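Local structure of serine-rich Repeat Adhesion Glycoprotein (Srr1) (Streptococcus agalactiae, 4MBO) at residues Ile73-Lys78 and Lys179-Arg184; Asn67-Gly72 and Asp127-Ser132. The protein probably binds host fibrinogen as a surface adhesin, through a region that includes an immunoglobulin-like domain and a C-terminal adhesin domain. One frame throughout, in Å; residues are numbered along the deposited sequence.

Contact 1 of 2, residues Ile73-Lys78 and Lys179-Arg184; sequences IGTILK and KLDDER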
# COMPACT_ATOMS: atom_id res chain seq x y z
N ILE A 73 -3.23 1.23 0.46
CA ILE A 73 -2.44 0.98 1.68
C ILE A 73 -3.32 0.69 2.91
O ILE A 73 -2.83 0.47 3.99
CB ILE A 73 -1.42 2.09 2.02
CG1 ILE A 73 -2.11 3.43 2.37
CG2 ILE A 73 -0.46 2.26 0.86
CD1 ILE A 73 -1.15 4.46 2.91
N GLY A 74 -4.63 0.66 2.70
CA GLY A 74 -5.55 0.44 3.79
C GLY A 74 -5.82 -0.99 4.18
O GLY A 74 -5.40 -1.92 3.50
N THR A 75 -6.56 -1.15 5.26
CA THR A 75 -6.90 -2.47 5.80
C THR A 75 -8.40 -2.73 5.89
O THR A 75 -8.80 -3.79 6.30
CB THR A 75 -6.33 -2.68 7.20
OG1 THR A 75 -6.96 -1.81 8.13
CG2 THR A 75 -4.82 -2.45 7.24
N ILE A 76 -9.22 -1.78 5.48
CA ILE A 76 -10.68 -1.94 5.57
C ILE A 76 -11.17 -2.95 4.55
O ILE A 76 -10.76 -2.91 3.36
CB ILE A 76 -11.39 -0.60 5.29
CG1 ILE A 76 -10.92 0.45 6.29
CG2 ILE A 76 -12.91 -0.76 5.39
CD1 ILE A 76 -11.45 1.84 6.02
N LEU A 77 -12.03 -3.86 5.01
CA LEU A 77 -12.63 -4.86 4.09
C LEU A 77 -13.98 -4.39 3.55
O LEU A 77 -14.35 -4.73 2.42
CB LEU A 77 -12.81 -6.19 4.80
CG LEU A 77 -11.51 -6.87 5.23
CD1 LEU A 77 -11.87 -8.11 6.03
CD2 LEU A 77 -10.62 -7.17 4.06
N LYS A 78 -14.71 -3.63 4.34
CA LYS A 78 -15.99 -3.11 3.90
C LYS A 78 -15.78 -2.23 2.69
O LYS A 78 -14.68 -1.72 2.45
CB LYS A 78 -16.62 -2.28 5.03
CG LYS A 78 -16.73 -3.06 6.33
CD LYS A 78 -18.02 -3.85 6.44
CE LYS A 78 -19.08 -3.03 7.16
NZ LYS A 78 -18.73 -2.81 8.58
N LYS A 179 1.17 1.07 4.97
CA LYS A 179 -0.03 0.50 5.60
C LYS A 179 -0.65 1.47 6.56
O LYS A 179 0.07 2.12 7.35
CB LYS A 179 0.30 -0.78 6.37
CG LYS A 179 -0.90 -1.66 6.70
CD LYS A 179 -1.58 -2.28 5.47
CE LYS A 179 -0.60 -3.03 4.57
NZ LYS A 179 -1.29 -3.89 3.57
N LEU A 180 -1.96 1.58 6.48
CA LEU A 180 -2.76 2.33 7.45
C LEU A 180 -3.78 1.34 8.00
O LEU A 180 -4.63 0.87 7.26
CB LEU A 180 -3.44 3.52 6.80
CG LEU A 180 -2.56 4.63 6.21
CD1 LEU A 180 -3.45 5.66 5.50
CD2 LEU A 180 -1.66 5.28 7.26
N ASP A 181 -3.70 1.02 9.28
CA ASP A 181 -4.61 0.05 9.90
C ASP A 181 -5.79 0.79 10.49
O ASP A 181 -5.62 1.61 11.42
CB ASP A 181 -3.87 -0.76 10.95
CG ASP A 181 -4.68 -1.92 11.49
OD1 ASP A 181 -5.91 -1.76 11.70
OD2 ASP A 181 -4.07 -3.00 11.70
N ASP A 182 -6.98 0.48 9.97
CA ASP A 182 -8.22 1.12 10.35
C ASP A 182 -8.63 0.87 11.79
O ASP A 182 -9.02 1.80 12.50
CB ASP A 182 -9.37 0.65 9.43
CG ASP A 182 -9.66 -0.85 9.55
OD1 ASP A 182 -8.72 -1.66 9.68
OD2 ASP A 182 -10.85 -1.24 9.48
N GLU A 183 -8.54 -0.39 12.21
CA GLU A 183 -8.95 -0.81 13.56
C GLU A 183 -8.03 -0.27 14.64
O GLU A 183 -8.49 0.27 15.65
CB GLU A 183 -9.02 -2.34 13.67
CG GLU A 183 -10.02 -3.01 12.73
CD GLU A 183 -11.47 -2.67 13.02
OE1 GLU A 183 -11.75 -1.96 14.02
OE2 GLU A 183 -12.34 -3.14 12.25
N ARG A 184 -6.74 -0.44 14.43
CA ARG A 184 -5.75 -0.01 15.38
C ARG A 184 -5.41 1.49 15.31
O ARG A 184 -4.79 1.99 16.21
CB ARG A 184 -4.46 -0.81 15.15
CG ARG A 184 -4.53 -2.28 15.54
CD ARG A 184 -3.74 -2.55 16.82
NE ARG A 184 -2.30 -2.37 16.59
CZ ARG A 184 -1.34 -2.60 17.49
NH1 ARG A 184 -0.07 -2.40 17.16
NH2 ARG A 184 -1.65 -3.03 18.71
O HOH W 1 -3.14 -2.53 1.99
O HOH W 2 -7.62 1.34 6.61
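Ile-73 meets Leu-180 through the last carbon of its longer branch, CD1 of Ile-73 lying 3.6 Å from CG of Leu-180. The isoleucine turns CG1 between its own backbone N and carbonyl carbon (chi1 65°), and an extended chi2 then carries CD1 onto the leucine, the two side chains crossing obliquely. Beside this apolar pair, Leu-180 N donates to Ile-73 O at 2.9 Å, with 162° at the hydrogen; the same oxygen also takes a CA-H...O contact from Lys-179. Lys-179 turns at chi2 (66°), which lays its CD 3.7 Å from CG2 of Thr-75. Its ammonium reaches a water, Lys-179 NZ to O of water 1 being 2.8 Å, and that water donates to Gly-74 O; the salt-bridge partner of NZ is Asp-245. The segments run in similar directions, and they come from different modules: 73-78 is a loop of the bacterial Ig-like domain, whereas 179-181 closes the strand 169-181 of the adhesin domain, which makes this part of a surface interdomain junction. Thr-75 puts CG2 anti to its carbonyl carbon, and this methyl sits 3.3 Å from Leu-180 O; water 2 joins that oxygen to Thr-75 N. The hydroxyl points to Asp-182, but the modelled 2.4 Å between Thr-75 OG1 and Asp-182 OD1 is doubtful in detail; the aspartate is deposited in two conformers. Ile-76 crosses the same aspartate, its CG1 3.5 Å from Asp-182 CB. Just before Asp-182, OD1 of Asp-181 accepts from Arg-184 N at 3.1 Å, from above the carboxylate plane, in an Asx motif that ties the turn following the strand.

Contact 2 of 2, residues Asn67-Gly72 and Asp127-Ser132; sequences NLDTQG and DQRIIS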
# COMPACT_ATOMS: atom_id res chain seq x y z
N ASN A 67 -4.75 -8.98 -9.35
CA ASN A 67 -3.84 -7.89 -9.13
C ASN A 67 -4.53 -6.58 -8.81
O ASN A 67 -3.91 -5.54 -8.94
CB ASN A 67 -2.94 -7.70 -10.34
CG ASN A 67 -3.73 -7.43 -11.61
OD1 ASN A 67 -4.95 -7.27 -11.58
ND2 ASN A 67 -3.02 -7.32 -12.73
N LEU A 68 -5.78 -6.64 -8.38
CA LEU A 68 -6.57 -5.44 -8.12
C LEU A 68 -7.28 -5.56 -6.78
O LEU A 68 -7.83 -6.63 -6.50
CB LEU A 68 -7.57 -5.31 -9.28
CG LEU A 68 -8.32 -4.03 -9.52
CD1 LEU A 68 -7.39 -2.91 -9.89
CD2 LEU A 68 -9.36 -4.24 -10.64
N ASP A 69 -7.24 -4.51 -5.94
CA ASP A 69 -7.88 -4.51 -4.62
C ASP A 69 -8.63 -3.19 -4.42
O ASP A 69 -8.53 -2.28 -5.23
CB ASP A 69 -6.91 -4.83 -3.48
CG ASP A 69 -5.89 -3.75 -3.22
OD1 ASP A 69 -6.30 -2.59 -3.09
OD2 ASP A 69 -4.68 -4.10 -3.05
N THR A 70 -9.45 -3.14 -3.37
CA THR A 70 -10.24 -1.97 -3.01
C THR A 70 -9.61 -1.15 -1.88
O THR A 70 -10.25 -0.25 -1.31
CB THR A 70 -11.62 -2.44 -2.48
OG1 THR A 70 -11.40 -3.33 -1.36
CG2 THR A 70 -12.37 -3.14 -3.58
N GLN A 71 -8.34 -1.44 -1.60
CA GLN A 71 -7.64 -0.91 -0.42
C GLN A 71 -6.48 0.08 -0.58
O GLN A 71 -6.37 1.05 0.20
CB GLN A 71 -7.10 -2.10 0.36
CG GLN A 71 -8.19 -2.99 0.93
CD GLN A 71 -7.62 -4.20 1.61
OE1 GLN A 71 -6.67 -4.79 1.12
NE2 GLN A 71 -8.24 -4.61 2.73
N GLY A 72 -5.57 -0.18 -1.50
CA GLY A 72 -4.35 0.60 -1.62
C GLY A 72 -3.48 0.24 -0.43
O GLY A 72 -3.08 -0.94 -0.27
N ASP A 127 -2.81 -4.06 -6.78
CA ASP A 127 -2.54 -4.57 -5.44
C ASP A 127 -1.06 -4.55 -5.19
O ASP A 127 -0.28 -5.22 -5.87
CB ASP A 127 -3.15 -5.97 -5.30
CG ASP A 127 -3.00 -6.57 -3.93
OD1 ASP A 127 -2.10 -6.19 -3.15
OD2 ASP A 127 -3.81 -7.48 -3.61
N GLN A 128 -0.66 -3.77 -4.17
CA GLN A 128 0.76 -3.57 -3.87
C GLN A 128 1.50 -4.79 -3.40
O GLN A 128 2.75 -4.79 -3.36
CB GLN A 128 0.95 -2.39 -2.88
CG GLN A 128 0.41 -2.63 -1.47
CD GLN A 128 0.72 -1.49 -0.53
OE1 GLN A 128 0.93 -0.34 -0.97
NE2 GLN A 128 0.74 -1.78 0.76
N ARG A 129 0.75 -5.82 -3.00
CA ARG A 129 1.36 -7.08 -2.57
C ARG A 129 1.63 -8.01 -3.76
O ARG A 129 2.42 -8.93 -3.63
CB ARG A 129 0.41 -7.77 -1.59
CG ARG A 129 0.31 -7.03 -0.25
CD ARG A 129 -1.02 -7.21 0.45
NE ARG A 129 -2.07 -6.43 -0.25
CZ ARG A 129 -3.10 -5.84 0.34
NH1 ARG A 129 -3.96 -5.12 -0.38
NH2 ARG A 129 -3.27 -5.93 1.65
N ILE A 130 0.95 -7.77 -4.87
CA ILE A 130 1.02 -8.58 -6.09
C ILE A 130 1.91 -7.90 -7.12
O ILE A 130 2.87 -8.51 -7.59
CB ILE A 130 -0.38 -8.84 -6.65
CG1 ILE A 130 -1.25 -9.53 -5.58
CG2 ILE A 130 -0.32 -9.67 -7.93
CD1 ILE A 130 -0.73 -10.87 -5.16
N ILE A 131 1.60 -6.66 -7.49
CA ILE A 131 2.47 -5.85 -8.36
C ILE A 131 3.26 -5.01 -7.36
O ILE A 131 2.99 -3.83 -7.16
CB ILE A 131 1.67 -4.98 -9.32
CG1 ILE A 131 0.69 -5.83 -10.12
CG2 ILE A 131 2.59 -4.21 -10.26
CD1 ILE A 131 -0.28 -5.04 -10.95
N SER A 132 4.26 -5.66 -6.77
CA SER A 132 5.04 -5.07 -5.70
C SER A 132 6.31 -4.32 -6.15
O SER A 132 7.04 -3.76 -5.32
CB SER A 132 5.38 -6.17 -4.72
OG SER A 132 6.17 -7.12 -5.39
O HOH W 3 -2.85 -2.29 -2.59
O HOH W 4 -4.79 -4.76 3.93
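Asn-67 O accepts from Asp-127 N at 2.8 Å, the donor standing 54° above the carbonyl plane. Its CB packs against Ile-131, Asn-67 CB being 3.8 Å from Ile-131 CD1, while the amide turns to Ser-65 and Cys-140. Leu-68 points away from this loop. Asp-69 divides its carboxylate: OD1 receives Gln-71 N and Gly-72 N from one face, an Asx turn and motif that curl the chain, and OD2 forms a salt bridge with Arg-129 NH1 at 2.9 Å. OD2 lies in the guanidinium plane, yet that plane stands 87° from the carboxylate. Asp-127 OD1, only 3.3 Å from Asp-69 OD2, takes Arg-129 NE at the guanidinium edge, so the arginine probably offsets the repulsion of the two acids. Gln-71, its chain extended as far as CD, has OE1 3.1 Å from Arg-129 NH1, amide and guanidinium nearly coplanar. Gly-72 O accepts a hydrogen bond from water 3, which also donates to Asp-69 OD2 and accepts from Gln-128 N. Asp-69 pairs by backbone with Trp-125, making 68-69 the edge strand beside strand 116-126, whose following loop is 127-132; Phe-141 of strand 139-145 packs on Asn-67, Leu-68 and Ile-131.

Along the chain the segments alternate, 67-72, 73-78, 127-132, then 179-184, so the first two form one continuous run that serves contact 2 and then contact 1. The contact centres lie about 14 Å apart. Contact 2 is buried and stays inside the Ig-like domain; contact 1 is at the surface and joins that domain to the end of strand 169-181 in the adhesin domain. They touch where Gln-71 NE2 probably bonds to Ile-76 O, 3.1 Å away, and where Ile-73 packs on Gln-128. Lys-179 and Arg-129 bring like charges together near Asp-245. The internally braced loops thus continue into the interdomain junction, consistent with a defined relative placement of the two domains.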